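Local coordinates for flavin reductase (Uncultured bacterium, PDB 5CHO), which reduces flavin as the reductase component of a two-component tryptophan halogenase, supplying reduced FAD to the partner halogenase, at the interface of chains A and B. Coordinates in Å, arbitrary orientation; residue numbers count along the deposited sequence, not the author numbering. Chains: chain A/B, Flavin reductase.

The interface of chains A and B. Residues chain A 31, 37, 40-41; chain B 74, 76, 147, 167, 170.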
# COMPACT_ATOMS: atom_id res chain seq x y z
N LEU A 31 -9.06 -15.22 12.62
CA LEU A 31 -9.36 -13.96 11.94
C LEU A 31 -10.04 -13.00 12.92
O LEU A 31 -10.10 -11.79 12.68
CB LEU A 31 -10.23 -14.17 10.70
CG LEU A 31 -9.64 -14.91 9.50
CD1 LEU A 31 -10.68 -15.05 8.40
CD2 LEU A 31 -8.41 -14.20 8.94
N LEU A 37 -3.90 -11.41 13.37
CA LEU A 37 -4.11 -10.92 12.02
C LEU A 37 -3.16 -9.78 11.65
O LEU A 37 -2.65 -9.72 10.53
CB LEU A 37 -5.56 -10.48 11.86
CG LEU A 37 -6.07 -10.15 10.45
CD1 LEU A 37 -5.73 -11.25 9.47
CD2 LEU A 37 -7.57 -9.93 10.50
N ILE A 40 0.08 -11.10 10.57
CA ILE A 40 0.08 -11.58 9.19
C ILE A 40 0.15 -10.42 8.21
O ILE A 40 0.95 -10.45 7.27
CB ILE A 40 -1.15 -12.45 8.87
CG1 ILE A 40 -1.36 -13.49 9.98
CG2 ILE A 40 -0.99 -13.12 7.51
CD1 ILE A 40 -2.58 -14.37 9.80
N PHE A 41 -0.70 -9.41 8.40
CA PHE A 41 -0.61 -8.18 7.62
C PHE A 41 0.81 -7.63 7.60
O PHE A 41 1.23 -7.04 6.60
CB PHE A 41 -1.56 -7.10 8.18
CG PHE A 41 -3.03 -7.32 7.89
CD1 PHE A 41 -3.45 -8.21 6.92
CD2 PHE A 41 -3.98 -6.62 8.60
CE1 PHE A 41 -4.81 -8.39 6.67
CE2 PHE A 41 -5.33 -6.79 8.36
CZ PHE A 41 -5.75 -7.68 7.39
N PRO B 74 -12.36 -7.98 8.77
CA PRO B 74 -11.00 -8.08 8.20
C PRO B 74 -10.97 -7.83 6.69
O PRO B 74 -11.45 -8.66 5.93
CB PRO B 74 -10.59 -9.51 8.55
CG PRO B 74 -11.87 -10.26 8.64
CD PRO B 74 -12.87 -9.29 9.19
N ILE B 76 -8.79 -6.22 3.06
CA ILE B 76 -7.61 -5.75 2.34
C ILE B 76 -8.06 -5.16 1.00
O ILE B 76 -9.22 -5.32 0.61
CB ILE B 76 -6.60 -6.89 2.08
CG1 ILE B 76 -7.22 -7.97 1.20
CG2 ILE B 76 -6.13 -7.47 3.40
CD1 ILE B 76 -6.97 -7.79 -0.29
N PHE B 147 -3.16 -15.22 1.56
CA PHE B 147 -4.51 -14.73 1.84
C PHE B 147 -5.50 -15.27 0.82
O PHE B 147 -5.18 -15.37 -0.36
CB PHE B 147 -4.60 -13.20 1.82
CG PHE B 147 -3.73 -12.50 2.82
CD1 PHE B 147 -4.24 -12.12 4.05
CD2 PHE B 147 -2.41 -12.22 2.53
CE1 PHE B 147 -3.46 -11.46 4.97
CE2 PHE B 147 -1.62 -11.55 3.45
CZ PHE B 147 -2.14 -11.18 4.67
N LEU B 167 -11.38 -11.00 4.12
CA LEU B 167 -10.60 -12.23 4.30
C LEU B 167 -11.46 -13.44 4.64
O LEU B 167 -12.36 -13.37 5.48
CB LEU B 167 -9.54 -12.03 5.39
CG LEU B 167 -8.43 -11.03 5.09
CD1 LEU B 167 -7.45 -10.97 6.23
CD2 LEU B 167 -7.71 -11.41 3.81
N ALA B 170 -6.23 -16.70 6.13
CA ALA B 170 -4.97 -15.97 6.19
C ALA B 170 -3.97 -16.81 6.94
O ALA B 170 -4.32 -17.54 7.87
CB ALA B 170 -5.17 -14.63 6.87
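A two-fold symmetric, helix-on-sheet homodimer interface joins the two copies of this flavin reductase-like domain; the N-terminal helix 34-41 of chain A, with A:Leu31 from the loop ahead of it, lies against strands 74-81, 145-157, 160-167 and 169-172 of chain B. A second, equivalent patch has the chains exchanged. Dimers are common in this family, so the pairing is likely to be the working one. The side chains described here meet mainly through carbon contacts. A:Phe41, at the end of the helix, puts one rim of its ring among three residues of chain B. Its CE1 meets the CG2 methyl of B:Ile76 at 3.6 Å, and the same carbon touches CD1 of B:Leu167, which comes from the opposite direction, at 3.7 Å. The side chain of B:Phe147 crosses that of A:Phe41 at about a right angle, and its CZ lies in the plane of the A:Phe41 ring, at the ring edge. From within its own helix A:Leu37 covers one face of that ring, with CG 3.9 Å above the plane and offset toward the rim. A:Leu37 forks between two partners: CD1 meets B:Leu167 CD1 tip to tip at 3.7 Å, while CD2 reaches B:Pro74 CB at 3.6 Å. With CG turned away from the backbone N (chi1 -170°), both methyls point toward chain B. Replacing A:Phe41 with alanine would probably leave B:Ile76 CG2 and the end of B:Phe147 without their aromatic partner and open a gap beneath A:Leu37. On the other side of B:Phe147, A:Ile40 slides past in the opposite direction, its branch methyl CG2 lying 3.6 Å from B:Phe147 CZ. Its longer arm ends in CD1 beside B:Ala170 CB, a methyl also approached by CD2 of A:Leu31 at 3.9 Å. The other A:Leu31 methyl, CD1, packs against the backbone carbonyl of B:Leu167.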